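Local coordinates for tRNA-5-methyluridine(54) 2-sulfurtransferase (Pyrococcus horikoshii, PDB 3VRH), which catalyses the ATP-dependent 2-thiolation of 5-methyluridine at position 54 in the T loop of tRNA, a change that stabilises tRNA at high temperature, at residues E9-I14 with L21-F26; E75-N80 with H106-K111; Q186-K191 with R276-G281. One frame throughout, in Å; residues are numbered along the deposited sequence.

The three contacts follow one another along the chain without touching. Contact 1, centred about 25 Å from the chain's centre, builds part of the N-terminal zinc finger. Contact 2, centre to centre about 35 Å away, joins two parallel strands of the PP-loop domain; I79 belongs to the ATP site, and the I79 side chain lies about 8 Å from the bound bicine. Contact 3 ties a surface turn of that domain to the loop beside the second zinc ion, about 5 Å from the M277 side chain. Nearest atoms of contacts 2 and 3 are about 10 Å apart, whereas contacts 1 and 3 lie on opposite sides of the chain's centre, their own centres about 43 Å apart.

Contact 1. Residues E9-I14 with L21-F26; sequences EAYIKI and LCEEHF. With ZN (zinc ion), chain B.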
ATOM      1  N   GLU A   9     -26.059 -27.373  12.755  1.00 42.16           N
ATOM      2  CA  GLU A   9     -25.965 -26.642  11.494  1.00 47.23           C
ATOM      3  C   GLU A   9     -24.832 -25.607  11.533  1.00 38.68           C
ATOM      4  O   GLU A   9     -24.602 -24.947  12.553  1.00 34.33           O
ATOM      5  CB  GLU A   9     -27.297 -25.968  11.161  1.00 46.06           C
ATOM      6  CG  GLU A   9     -27.397 -25.515   9.700  1.00 64.62           C
ATOM      7  CD  GLU A   9     -28.800 -25.060   9.306  1.00 76.72           C
ATOM      8  OE1 GLU A   9     -29.588 -24.694  10.208  1.00 86.62           O
ATOM      9  OE2 GLU A   9     -29.116 -25.078   8.093  1.00 76.94           O
ATOM     10  N   ALA A  10     -24.120 -25.481  10.422  1.00 38.37           N
ATOM     11  CA  ALA A  10     -23.009 -24.542  10.335  1.00 35.11           C
ATOM     12  C   ALA A  10     -23.516 -23.122  10.533  1.00 34.42           C
ATOM     13  O   ALA A  10     -24.552 -22.747   9.999  1.00 36.43           O
ATOM     14  CB  ALA A  10     -22.313 -24.680   8.995  1.00 35.49           C
ATOM     15  N   TYR A  11     -22.800 -22.332  11.318  1.00 33.35           N
ATOM     16  CA  TYR A  11     -23.188 -20.944  11.520  1.00 32.94           C
ATOM     17  C   TYR A  11     -22.332 -20.041  10.656  1.00 31.83           C
ATOM     18  O   TYR A  11     -22.770 -18.982  10.215  1.00 30.83           O
ATOM     19  CB  TYR A  11     -23.016 -20.569  12.983  1.00 32.83           C
ATOM     20  CG  TYR A  11     -23.168 -19.096  13.307  1.00 33.70           C
ATOM     21  CD1 TYR A  11     -24.390 -18.456  13.150  1.00 32.35           C
ATOM     22  CD2 TYR A  11     -22.098 -18.357  13.817  1.00 29.11           C
ATOM     23  CE1 TYR A  11     -24.543 -17.124  13.466  1.00 37.86           C
ATOM     24  CE2 TYR A  11     -22.245 -17.021  14.148  1.00 26.80           C
ATOM     25  CZ  TYR A  11     -23.473 -16.406  13.969  1.00 36.71           C
ATOM     26  OH  TYR A  11     -23.656 -15.068  14.285  1.00 33.74           O
ATOM     27  N   ILE A  12     -21.101 -20.465  10.417  1.00 32.46           N
ATOM     28  CA  ILE A  12     -20.177 -19.663   9.645  1.00 32.79           C
ATOM     29  C   ILE A  12     -19.065 -20.544   9.067  1.00 34.73           C
ATOM     30  O   ILE A  12     -18.756 -21.598   9.630  1.00 34.94           O
ATOM     31  CB  ILE A  12     -19.594 -18.548  10.530  1.00 33.68           C
ATOM     32  CG1 ILE A  12     -18.717 -17.589   9.712  1.00 28.21           C
ATOM     33  CG2 ILE A  12     -18.845 -19.147  11.712  1.00 31.07           C
ATOM     34  CD1 ILE A  12     -18.229 -16.396  10.507  1.00 30.84           C
ATOM     35  N   LYS A  13     -18.497 -20.134   7.933  1.00 32.29           N
ATOM     36  CA  LYS A  13     -17.307 -20.790   7.385  1.00 37.11           C
ATOM     37  C   LYS A  13     -16.041 -20.025   7.757  1.00 33.64           C
ATOM     38  O   LYS A  13     -15.926 -18.839   7.494  1.00 32.74           O
ATOM     39  CB  LYS A  13     -17.402 -20.950   5.867  1.00 38.12           C
ATOM     40  CG  LYS A  13     -16.174 -21.630   5.250  1.00 47.15           C
ATOM     41  CD  LYS A  13     -16.405 -21.966   3.774  1.00 55.90           C
ATOM     42  CE  LYS A  13     -15.274 -22.815   3.195  1.00 63.50           C
ATOM     43  NZ  LYS A  13     -14.060 -22.016   2.828  1.00 61.53           N
ATOM     44  N   ILE A  14     -15.113 -20.707   8.414  1.00 34.12           N
ATOM     45  CA  ILE A  14     -13.836 -20.119   8.782  1.00 35.03           C
ATOM     46  C   ILE A  14     -12.832 -20.550   7.724  1.00 36.31           C
ATOM     47  O   ILE A  14     -12.784 -21.731   7.365  1.00 38.13           O
ATOM     48  CB  ILE A  14     -13.367 -20.616  10.172  1.00 30.35           C
ATOM     49  CG1 ILE A  14     -14.418 -20.296  11.241  1.00 29.51           C
ATOM     50  CG2 ILE A  14     -12.001 -20.020  10.536  1.00 27.91           C
ATOM     51  CD1 ILE A  14     -14.777 -18.830  11.309  1.00 28.36           C
ATOM     52  N   LEU A  21     -18.404 -24.067  11.225  1.00 34.99           N
ATOM     53  CA  LEU A  21     -18.625 -24.094  12.669  1.00 32.27           C
ATOM     54  C   LEU A  21     -20.039 -23.657  13.031  1.00 32.17           C
ATOM     55  O   LEU A  21     -20.563 -22.700  12.463  1.00 33.73           O
ATOM     56  CB  LEU A  21     -17.626 -23.166  13.379  1.00 27.03           C
ATOM     57  CG  LEU A  21     -16.133 -23.467  13.307  1.00 28.75           C
ATOM     58  CD1 LEU A  21     -15.371 -22.386  14.063  1.00 26.77           C
ATOM     59  CD2 LEU A  21     -15.817 -24.874  13.855  1.00 28.24           C
ATOM     60  N   CYS A  22     -20.638 -24.345  13.999  1.00 33.86           N
ATOM     61  CA  CYS A  22     -21.907 -23.924  14.559  1.00 33.67           C
ATOM     62  C   CYS A  22     -21.665 -22.704  15.450  1.00 34.75           C
ATOM     63  O   CYS A  22     -20.511 -22.322  15.696  1.00 31.84           O
ATOM     64  CB  CYS A  22     -22.522 -25.052  15.389  1.00 34.99           C
ATOM     65  SG  CYS A  22     -21.723 -25.319  16.988  1.00 32.98           S
ATOM     66  N   GLU A  23     -22.752 -22.108  15.931  1.00 33.35           N
ATOM     67  CA  GLU A  23     -22.676 -20.930  16.782  1.00 33.75           C
ATOM     68  C   GLU A  23     -21.748 -21.108  17.972  1.00 30.18           C
ATOM     69  O   GLU A  23     -20.884 -20.276  18.213  1.00 26.23           O
ATOM     70  CB  GLU A  23     -24.065 -20.561  17.292  1.00 35.00           C
ATOM     71  CG  GLU A  23     -24.914 -19.775  16.319  1.00 40.70           C
ATOM     72  CD  GLU A  23     -26.054 -19.058  17.028  1.00 49.06           C
ATOM     73  OE1 GLU A  23     -27.100 -18.808  16.384  1.00 49.97           O
ATOM     74  OE2 GLU A  23     -25.892 -18.752  18.238  1.00 47.72           O
ATOM     75  N   GLU A  24     -21.926 -22.197  18.722  1.00 32.74           N
ATOM     76  CA  GLU A  24     -21.188 -22.363  19.971  1.00 27.47           C
ATOM     77  C   GLU A  24     -19.723 -22.653  19.729  1.00 30.21           C
ATOM     78  O   GLU A  24     -18.859 -22.158  20.454  1.00 31.95           O
ATOM     79  CB  GLU A  24     -21.820 -23.447  20.839  1.00 31.30           C
ATOM     80  CG  GLU A  24     -23.132 -23.009  21.475  1.00 39.48           C
ATOM     81  CD  GLU A  24     -22.969 -21.779  22.361  1.00 42.15           C
ATOM     82  OE1 GLU A  24     -21.982 -21.723  23.135  1.00 43.27           O
ATOM     83  OE2 GLU A  24     -23.818 -20.864  22.276  1.00 47.44           O
ATOM     84  N   HIS A  25     -19.436 -23.448  18.701  1.00 32.60           N
ATOM     85  CA  HIS A  25     -18.053 -23.756  18.361  1.00 30.28           C
ATOM     86  C   HIS A  25     -17.357 -22.579  17.695  1.00 32.86           C
ATOM     87  O   HIS A  25     -16.131 -22.472  17.764  1.00 30.82           O
ATOM     88  CB  HIS A  25     -17.924 -25.032  17.515  1.00 30.59           C
ATOM     89  CG  HIS A  25     -17.962 -26.280  18.332  1.00 34.85           C
ATOM     90  ND1 HIS A  25     -19.014 -27.161  18.285  1.00 33.49           N
ATOM     91  CD2 HIS A  25     -17.118 -26.757  19.277  1.00 37.94           C
ATOM     92  CE1 HIS A  25     -18.809 -28.148  19.135  1.00 36.16           C
ATOM     93  NE2 HIS A  25     -17.665 -27.926  19.756  1.00 37.16           N
ATOM     94  N   PHE A  26     -18.133 -21.702  17.054  1.00 28.59           N
ATOM     95  CA  PHE A  26     -17.562 -20.460  16.548  1.00 28.00           C
ATOM     96  C   PHE A  26     -17.157 -19.537  17.699  1.00 27.59           C
ATOM     97  O   PHE A  26     -16.060 -18.969  17.690  1.00 23.81           O
ATOM     98  CB  PHE A  26     -18.537 -19.722  15.629  1.00 29.78           C
ATOM     99  CG  PHE A  26     -18.104 -18.324  15.318  1.00 31.60           C
ATOM    100  CD1 PHE A  26     -16.963 -18.091  14.550  1.00 27.10           C
ATOM    101  CD2 PHE A  26     -18.809 -17.238  15.815  1.00 31.16           C
ATOM    102  CE1 PHE A  26     -16.548 -16.799  14.271  1.00 30.12           C
ATOM    103  CE2 PHE A  26     -18.399 -15.941  15.542  1.00 29.17           C
ATOM    104  CZ  PHE A  26     -17.266 -15.718  14.770  1.00 30.01           C
TER
HETATM  105 ZN    ZN B 401     -20.449 -27.465  16.611  1.00 34.07          ZN
HETATM  106  O   HOH W   1     -25.526 -23.032  14.330  1.00 40.18           O
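F26 receives I12 and I14 on the packed side of this contact, where I12 CG2 comes within 3.6 Å of F26 CD1 and I14 CD1 within 4.0 Å of that same ring atom. The I14 side chain crosses F26 at about a right angle, and its CG1 also rests on L21 CD1. F26, in the first turn of helix 23-40, has CG anti to its backbone N (chi1 168°), and its ring meets both isoleucines. A206 of helix 201-211 adds to this apolar cluster from outside.

Y11 marks the change to the solvent side. Its CE2 approaches F26 CD2 at 3.8 Å, and the two rings meet obliquely, planes 52° apart. Over one Y11 face lies E23 CG, 3.7 Å from the ring centroid in a CH-pi contact offset toward the rim, while E23 itself is exposed. Y11 OH is hydrogen-bonded to A206 O. Beyond, E9 O touches C22 CA and is linked by water 1 to E23 N, the latter bond weak.

The backbone pairs at I12 and L21, antiparallel and hydrogen-bonded: L21 N donates to I12 O at 3.0 Å, and L21 O accepts from both I12 N and Y11 N, the latter bond so short that its exact length is doubtful. Two residues facing one make a classic beta bulge. C22 then caps helix 23-40, its SG accepting from H25 N at 3.4 Å. The same sulfur binds zinc at 2.5 Å and H25 ND1 binds it at 2.2 Å; C3 and C6 complete the Cys3His site. Two short strands, a bulge and a helix whose N-cap cysteine is a ligand are part of the zinc finger of the N-terminal LIM-type domain.

Contact 2. Residues E75-N80 with H106-K111; sequences ECLHIN and HIVRIK
H106 reaches across to E75 and C76. Followed outward, its CB lies 3.7 Å from C76 O and somewhat farther from L77 CD1. CG stands anti to the carbonyl carbon and, like CB, remains beside C76 O; CD2 comes closer to that oxygen, at 3.2 Å. CE1 lies beside E75 OE1, and at the tip NE2 donates to the same E75 OE1 over 2.7 Å. The acceptor lies only 1° out of the imidazole plane and is met nearly along its C-O axis, although carboxylate and ring are turned 33° against each other. E75 spends its other oxygen, OE2, on a salt bridge to R49; R49 and the H106 N-H would be expected to stabilise the carboxylate as an anion.

From there the strands continue in parallel register, L77 beside H106 through N80 beside R109. The backbone bonds start with H106 N to C76 O, then run H78 N to H106 O, V108 N to H78 O and N80 N to V108 O. The last, I110 N to N80 O at 2.9 Å, ties the first turn of helix 110-114 to the strand end.

On the sheet face carrying H106 and V108, L77 CD1 meets V108 CG2 at 3.7 Å, and I79 CG2 touches I110 CD1 at 3.6 Å; helix 127-145 packs against I79. On the other face N80 ND2 lies 3.6 Å from R109 CD, their amide and guanidinium planes 50° apart. E91 of helix 87-101 takes both a hydrogen bond from N80 ND2 and a salt bridge from R109, while N80 OD1 accepts from G82 N. Strand 73-80, helix 87-101 and strand 105-109 thus form a beta-alpha-beta unit at one edge of the mostly parallel PP-loop sheet, with I79 contributing to the ATP site.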
ATOM      1  N   GLU A  75     -12.998  -2.907  33.316  1.00 25.12           N
ATOM      2  CA  GLU A  75     -14.015  -1.879  33.479  1.00 30.59           C
ATOM      3  C   GLU A  75     -14.089  -1.149  32.144  1.00 28.94           C
ATOM      4  O   GLU A  75     -13.140  -1.211  31.355  1.00 24.72           O
ATOM      5  CB  GLU A  75     -13.666  -0.932  34.636  1.00 26.27           C
ATOM      6  CG  GLU A  75     -13.472  -1.686  35.980  1.00 27.36           C
ATOM      7  CD  GLU A  75     -13.226  -0.777  37.183  1.00 32.76           C
ATOM      8  OE1 GLU A  75     -13.612   0.407  37.142  1.00 31.16           O
ATOM      9  OE2 GLU A  75     -12.646  -1.257  38.182  1.00 40.53           O
ATOM     10  N   CYS A  76     -15.208  -0.483  31.879  1.00 25.07           N
ATOM     11  CA  CYS A  76     -15.391   0.164  30.595  1.00 27.40           C
ATOM     12  C   CYS A  76     -15.580   1.651  30.746  1.00 29.50           C
ATOM     13  O   CYS A  76     -16.079   2.128  31.774  1.00 25.70           O
ATOM     14  CB  CYS A  76     -16.568  -0.450  29.851  1.00 24.49           C
ATOM     15  SG  CYS A  76     -16.397  -2.221  29.662  1.00 25.25           S
ATOM     16  N   LEU A  77     -15.158   2.379  29.718  1.00 22.55           N
ATOM     17  CA  LEU A  77     -15.336   3.815  29.665  1.00 21.97           C
ATOM     18  C   LEU A  77     -16.009   4.183  28.352  1.00 27.35           C
ATOM     19  O   LEU A  77     -15.535   3.799  27.279  1.00 26.54           O
ATOM     20  CB  LEU A  77     -13.988   4.529  29.757  1.00 25.41           C
ATOM     21  CG  LEU A  77     -13.989   6.006  29.352  1.00 24.24           C
ATOM     22  CD1 LEU A  77     -14.781   6.835  30.347  1.00 25.83           C
ATOM     23  CD2 LEU A  77     -12.565   6.545  29.210  1.00 25.21           C
ATOM     24  N   HIS A  78     -17.106   4.932  28.436  1.00 22.94           N
ATOM     25  CA  HIS A  78     -17.752   5.445  27.241  1.00 22.99           C
ATOM     26  C   HIS A  78     -17.568   6.936  27.166  1.00 25.68           C
ATOM     27  O   HIS A  78     -17.903   7.650  28.104  1.00 26.40           O
ATOM     28  CB  HIS A  78     -19.241   5.138  27.233  1.00 25.55           C
ATOM     29  CG  HIS A  78     -19.978   5.812  26.123  1.00 24.10           C
ATOM     30  ND1 HIS A  78     -19.848   5.427  24.806  1.00 23.75           N
ATOM     31  CD2 HIS A  78     -20.841   6.854  26.129  1.00 22.07           C
ATOM     32  CE1 HIS A  78     -20.604   6.201  24.047  1.00 26.42           C
ATOM     33  NE2 HIS A  78     -21.224   7.070  24.827  1.00 25.46           N
ATOM     34  N   ILE A  79     -17.051   7.411  26.042  1.00 19.06           N
ATOM     35  CA  ILE A  79     -16.834   8.833  25.888  1.00 23.57           C
ATOM     36  C   ILE A  79     -17.897   9.390  24.960  1.00 26.97           C
ATOM     37  O   ILE A  79     -17.880   9.154  23.747  1.00 27.56           O
ATOM     38  CB  ILE A  79     -15.414   9.134  25.374  1.00 27.63           C
ATOM     39  CG1 ILE A  79     -14.387   8.665  26.407  1.00 24.65           C
ATOM     40  CG2 ILE A  79     -15.248  10.627  25.041  1.00 24.50           C
ATOM     41  CD1 ILE A  79     -12.962   8.555  25.858  1.00 28.47           C
ATOM     42  N   ASN A  80     -18.834  10.111  25.571  1.00 28.26           N
ATOM     43  CA  ASN A  80     -19.982  10.690  24.902  1.00 27.86           C
ATOM     44  C   ASN A  80     -19.547  11.967  24.160  1.00 26.29           C
ATOM     45  O   ASN A  80     -19.033  12.906  24.769  1.00 23.99           O
ATOM     46  CB  ASN A  80     -21.083  10.933  25.953  1.00 24.37           C
ATOM     47  CG  ASN A  80     -22.323  11.608  25.382  1.00 27.94           C
ATOM     48  OD1 ASN A  80     -22.235  12.532  24.574  1.00 29.24           O
ATOM     49  ND2 ASN A  80     -23.490  11.148  25.813  1.00 25.48           N
ATOM     50  N   HIS A 106     -17.970   3.561  33.140  1.00 25.04           N
ATOM     51  CA  HIS A 106     -17.754   4.956  33.495  1.00 27.32           C
ATOM     52  C   HIS A 106     -18.089   5.800  32.286  1.00 27.66           C
ATOM     53  O   HIS A 106     -17.826   5.393  31.144  1.00 25.52           O
ATOM     54  CB  HIS A 106     -16.299   5.174  33.873  1.00 25.38           C
ATOM     55  CG  HIS A 106     -15.781   4.175  34.862  1.00 29.14           C
ATOM     56  ND1 HIS A 106     -16.027   4.275  36.214  1.00 31.40           N
ATOM     57  CD2 HIS A 106     -15.034   3.056  34.697  1.00 28.60           C
ATOM     58  CE1 HIS A 106     -15.453   3.261  36.840  1.00 32.70           C
ATOM     59  NE2 HIS A 106     -14.846   2.505  35.941  1.00 31.97           N
ATOM     60  N   ILE A 107     -18.665   6.971  32.523  1.00 24.95           N
ATOM     61  CA  ILE A 107     -19.001   7.845  31.416  1.00 30.19           C
ATOM     62  C   ILE A 107     -18.399   9.233  31.556  1.00 29.67           C
ATOM     63  O   ILE A 107     -18.517   9.869  32.613  1.00 27.94           O
ATOM     64  CB  ILE A 107     -20.522   7.973  31.238  1.00 32.71           C
ATOM     65  CG1 ILE A 107     -21.157   6.585  31.140  1.00 26.73           C
ATOM     66  CG2 ILE A 107     -20.840   8.833  29.994  1.00 24.44           C
ATOM     67  CD1 ILE A 107     -22.659   6.574  31.332  1.00 32.30           C
ATOM     68  N   VAL A 108     -17.747   9.675  30.480  1.00 24.67           N
ATOM     69  CA  VAL A 108     -17.293  11.046  30.324  1.00 23.18           C
ATOM     70  C   VAL A 108     -18.039  11.718  29.175  1.00 25.36           C
ATOM     71  O   VAL A 108     -17.990  11.257  28.019  1.00 28.03           O
ATOM     72  CB  VAL A 108     -15.783  11.110  30.028  1.00 24.03           C
ATOM     73  CG1 VAL A 108     -15.335  12.553  29.794  1.00 24.64           C
ATOM     74  CG2 VAL A 108     -14.997  10.487  31.163  1.00 25.94           C
ATOM     75  N   ARG A 109     -18.724  12.808  29.488  1.00 22.78           N
ATOM     76  CA  ARG A 109     -19.453  13.563  28.489  1.00 22.91           C
ATOM     77  C   ARG A 109     -18.612  14.765  28.077  1.00 26.73           C
ATOM     78  O   ARG A 109     -18.403  15.688  28.852  1.00 24.46           O
ATOM     79  CB  ARG A 109     -20.801  14.003  29.042  1.00 27.28           C
ATOM     80  CG  ARG A 109     -21.647  12.860  29.559  1.00 26.78           C
ATOM     81  CD  ARG A 109     -23.035  12.911  28.959  1.00 31.71           C
ATOM     82  NE  ARG A 109     -23.887  11.800  29.379  1.00 30.00           N
ATOM     83  CZ  ARG A 109     -25.054  11.949  30.013  1.00 41.95           C
ATOM     84  NH1 ARG A 109     -25.505  13.165  30.304  1.00 37.99           N
ATOM     85  NH2 ARG A 109     -25.775  10.887  30.366  1.00 36.00           N
ATOM     86  N   ILE A 110     -18.109  14.737  26.850  1.00 26.68           N
ATOM     87  CA  ILE A 110     -17.212  15.777  26.363  1.00 27.55           C
ATOM     88  C   ILE A 110     -17.843  17.162  26.454  1.00 26.15           C
ATOM     89  O   ILE A 110     -17.191  18.116  26.872  1.00 28.81           O
ATOM     90  CB  ILE A 110     -16.775  15.472  24.927  1.00 26.75           C
ATOM     91  CG1 ILE A 110     -15.657  14.418  24.946  1.00 28.71           C
ATOM     92  CG2 ILE A 110     -16.343  16.726  24.218  1.00 26.35           C
ATOM     93  CD1 ILE A 110     -15.230  13.950  23.542  1.00 28.89           C
ATOM     94  N   LYS A 111     -19.119  17.252  26.088  1.00 24.65           N
ATOM     95  CA  LYS A 111     -19.863  18.512  26.107  1.00 30.29           C
ATOM     96  C   LYS A 111     -20.003  19.060  27.526  1.00 30.67           C
ATOM     97  O   LYS A 111     -20.003  20.266  27.728  1.00 30.03           O
ATOM     98  CB  LYS A 111     -21.258  18.306  25.519  1.00 32.25           C
ATOM     99  CG  LYS A 111     -21.788  19.475  24.692  1.00 36.19           C
ATOM    100  CD  LYS A 111     -22.317  20.609  25.544  1.00 39.12           C
ATOM    101  CE  LYS A 111     -22.974  21.670  24.664  1.00 43.55           C
ATOM    102  NZ  LYS A 111     -23.874  21.058  23.629  1.00 43.42           N
TER
HETATM  103  O   HOH W   2     -20.987  15.011  25.840  1.00 24.34           O

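Contact 3. Residues Q186-K191 with R276-G281; sequences QGKFIK and RMPSSG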
ATOM      1  N   GLN A 186       4.618   3.905  28.702  1.00 47.42           N
ATOM      2  CA  GLN A 186       5.753   4.799  28.547  1.00 49.59           C
ATOM      3  C   GLN A 186       5.456   6.125  29.223  1.00 49.07           C
ATOM      4  O   GLN A 186       4.787   6.989  28.651  1.00 45.11           O
ATOM      5  CB  GLN A 186       6.067   5.006  27.061  1.00 57.11           C
ATOM      6  CG  GLN A 186       7.294   5.858  26.775  1.00 61.00           C
ATOM      7  CD  GLN A 186       7.616   5.923  25.292  1.00 69.85           C
ATOM      8  OE1 GLN A 186       7.062   5.167  24.488  1.00 68.39           O
ATOM      9  NE2 GLN A 186       8.513   6.832  24.921  1.00 71.59           N
ATOM     10  N   GLY A 187       5.952   6.280  30.448  1.00 51.98           N
ATOM     11  CA  GLY A 187       5.664   7.467  31.233  1.00 50.09           C
ATOM     12  C   GLY A 187       4.190   7.489  31.574  1.00 44.55           C
ATOM     13  O   GLY A 187       3.640   6.470  31.999  1.00 46.14           O
ATOM     14  N   LYS A 188       3.537   8.628  31.362  1.00 40.71           N
ATOM     15  CA  LYS A 188       2.116   8.732  31.678  1.00 43.49           C
ATOM     16  C   LYS A 188       1.196   8.220  30.552  1.00 44.34           C
ATOM     17  O   LYS A 188      -0.033   8.279  30.669  1.00 39.00           O
ATOM     18  CB  LYS A 188       1.754  10.149  32.126  1.00 39.25           C
ATOM     19  CG  LYS A 188       2.537  10.611  33.351  1.00 48.57           C
ATOM     20  CD  LYS A 188       1.994  11.921  33.901  1.00 55.06           C
ATOM     21  CE  LYS A 188       2.734  12.346  35.158  1.00 52.65           C
ATOM     22  NZ  LYS A 188       2.200  13.627  35.706  1.00 55.49           N
ATOM     23  N   PHE A 189       1.799   7.700  29.481  1.00 39.29           N
ATOM     24  CA  PHE A 189       1.064   6.922  28.476  1.00 37.08           C
ATOM     25  C   PHE A 189       0.849   5.493  28.953  1.00 36.74           C
ATOM     26  O   PHE A 189       1.799   4.710  29.051  1.00 41.78           O
ATOM     27  CB  PHE A 189       1.811   6.903  27.142  1.00 35.97           C
ATOM     28  CG  PHE A 189       1.690   8.182  26.362  1.00 45.96           C
ATOM     29  CD1 PHE A 189       0.516   8.921  26.390  1.00 49.41           C
ATOM     30  CD2 PHE A 189       2.752   8.648  25.592  1.00 50.52           C
ATOM     31  CE1 PHE A 189       0.400  10.101  25.664  1.00 48.05           C
ATOM     32  CE2 PHE A 189       2.646   9.827  24.867  1.00 51.53           C
ATOM     33  CZ  PHE A 189       1.467  10.553  24.901  1.00 51.17           C
ATOM     34  N   ILE A 190      -0.400   5.157  29.260  1.00 34.99           N
ATOM     35  CA  ILE A 190      -0.758   3.820  29.715  1.00 28.54           C
ATOM     36  C   ILE A 190      -0.608   2.819  28.575  1.00 29.27           C
ATOM     37  O   ILE A 190      -0.826   3.167  27.416  1.00 26.67           O
ATOM     38  CB  ILE A 190      -2.223   3.782  30.230  1.00 29.88           C
ATOM     39  CG1 ILE A 190      -2.434   4.813  31.340  1.00 30.85           C
ATOM     40  CG2 ILE A 190      -2.590   2.393  30.722  1.00 26.29           C
ATOM     41  CD1 ILE A 190      -1.639   4.530  32.589  1.00 30.86           C
ATOM     42  N   LYS A 191      -0.241   1.583  28.911  1.00 31.93           N
ATOM     43  CA  LYS A 191      -0.139   0.509  27.926  1.00 34.64           C
ATOM     44  C   LYS A 191      -1.457   0.327  27.172  1.00 31.78           C
ATOM     45  O   LYS A 191      -2.514   0.167  27.800  1.00 29.43           O
ATOM     46  CB  LYS A 191       0.242  -0.820  28.595  1.00 31.13           C
ATOM     47  CG  LYS A 191       0.282  -1.991  27.622  1.00 31.92           C
ATOM     48  CD  LYS A 191       0.940  -3.229  28.211  1.00 34.57           C
ATOM     49  CE  LYS A 191       0.067  -3.851  29.276  1.00 34.37           C
ATOM     50  NZ  LYS A 191       0.327  -5.311  29.425  1.00 37.65           N
ATOM     51  N   ARG A 276       0.108  18.029  32.844  1.00 47.13           N
ATOM     52  CA  ARG A 276       1.266  17.190  33.146  1.00 45.38           C
ATOM     53  C   ARG A 276       1.265  15.844  32.444  1.00 44.84           C
ATOM     54  O   ARG A 276       2.003  14.940  32.828  1.00 46.79           O
ATOM     55  CB  ARG A 276       1.432  16.998  34.656  1.00 49.35           C
ATOM     56  CG  ARG A 276       1.912  18.246  35.410  1.00 57.52           C
ATOM     57  CD  ARG A 276       2.051  17.914  36.885  1.00 57.48           C
ATOM     58  NE  ARG A 276       1.065  16.892  37.215  1.00 65.34           N
ATOM     59  CZ  ARG A 276      -0.106  17.126  37.798  1.00 66.81           C
ATOM     60  NH1 ARG A 276      -0.446  18.359  38.172  1.00 67.20           N
ATOM     61  NH2 ARG A 276      -0.930  16.113  38.016  1.00 64.06           N
ATOM     62  N   MET A 277       0.435  15.708  31.417  1.00 42.49           N
ATOM     63  CA  MET A 277       0.458  14.503  30.599  1.00 43.12           C
ATOM     64  C   MET A 277       1.458  14.759  29.477  1.00 43.69           C
ATOM     65  O   MET A 277       1.709  15.914  29.143  1.00 45.15           O
ATOM     66  CB  MET A 277      -0.943  14.184  30.062  1.00 39.34           C
ATOM     67  CG  MET A 277      -1.974  13.943  31.176  1.00 34.31           C
ATOM     68  SD  MET A 277      -1.481  12.639  32.315  1.00 41.26           S
ATOM     69  CE  MET A 277      -1.664  11.178  31.301  1.00 40.48           C
ATOM     70  N   PRO A 278       2.055  13.691  28.920  1.00 45.36           N
ATOM     71  CA  PRO A 278       3.138  13.814  27.932  1.00 48.17           C
ATOM     72  C   PRO A 278       2.851  14.867  26.881  1.00 51.84           C
ATOM     73  O   PRO A 278       1.735  14.968  26.373  1.00 47.92           O
ATOM     74  CB  PRO A 278       3.208  12.424  27.285  1.00 47.33           C
ATOM     75  CG  PRO A 278       2.257  11.528  28.107  1.00 51.09           C
ATOM     76  CD  PRO A 278       1.845  12.290  29.322  1.00 45.19           C
ATOM     77  N   SER A 279       3.864  15.668  26.580  1.00 60.20           N
ATOM     78  CA  SER A 279       3.702  16.770  25.656  1.00 55.91           C
ATOM     79  C   SER A 279       4.958  17.031  24.834  1.00 66.14           C
ATOM     80  O   SER A 279       6.048  17.231  25.381  1.00 63.17           O
ATOM     81  CB  SER A 279       3.325  18.029  26.421  1.00 50.06           C
ATOM     82  OG  SER A 279       3.267  19.134  25.546  1.00 55.50           O
ATOM     83  N   SER A 280       4.801  17.009  23.514  1.00 68.02           N
ATOM     84  CA  SER A 280       5.799  17.592  22.627  1.00 73.65           C
ATOM     85  C   SER A 280       5.417  19.064  22.537  1.00 71.59           C
ATOM     86  O   SER A 280       4.285  19.404  22.173  1.00 75.21           O
ATOM     87  CB  SER A 280       5.793  16.923  21.247  1.00 73.03           C
ATOM     88  OG  SER A 280       4.623  17.248  20.512  1.00 79.11           O
ATOM     89  N   GLY A 281       6.347  19.937  22.892  1.00 65.13           N
ATOM     90  CA  GLY A 281       5.991  21.315  23.151  1.00 63.35           C
ATOM     91  C   GLY A 281       5.650  21.372  24.623  1.00 66.48           C
ATOM     92  O   GLY A 281       5.361  20.341  25.236  1.00 62.09           O
TER
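F189 lays one face of its ring against P278. The proline CG sits over the centre of that face, 3.4 Å from the centroid and 11° off the ring normal, in a CH-pi contact, while P278 CB lies 3.5 Å from F189 CZ. The two side chains slide past each other in opposite directions. Although the first bond of the F189 side chain is not directed at residues 276-281, the ring end comes nearer to them.

K188 works beside this pair. Its CB packs on P278 CD at 3.5 Å and on M277 CE at 3.7 Å. M277 is bent at its second and third torsions, and the third (chi3 -71°) sets CE 3.4 Å from K188 O. The lysine and methionine chains cross at about a right angle. Beyond CG the lysine is extended, passing M277 SD with its CD and ending with NZ 3.2 Å from R276 O, to which it donates from above the carbonyl plane.

The lysine tip is also 3.8 Å from R276 NE and near the plane of the guanidinium, a like-charge approach probably eased by acids nearby: R276 forms a salt bridge with E295, and K188 a long, weak ion pair with E271. N140 of helix 127-145 also bonds the turn, taking a hydrogen bond from I190 N and giving one to K188 O.

Residues Q186 to F189 form a type II' beta turn, with G187 at positive phi and the F189 N to Q186 O bond closing it. This hairpin-like turn between strands 182-183 and 191-193 of the PP-loop domain thereby packs against the segment after C275 in the C-terminal four-cysteine zinc site.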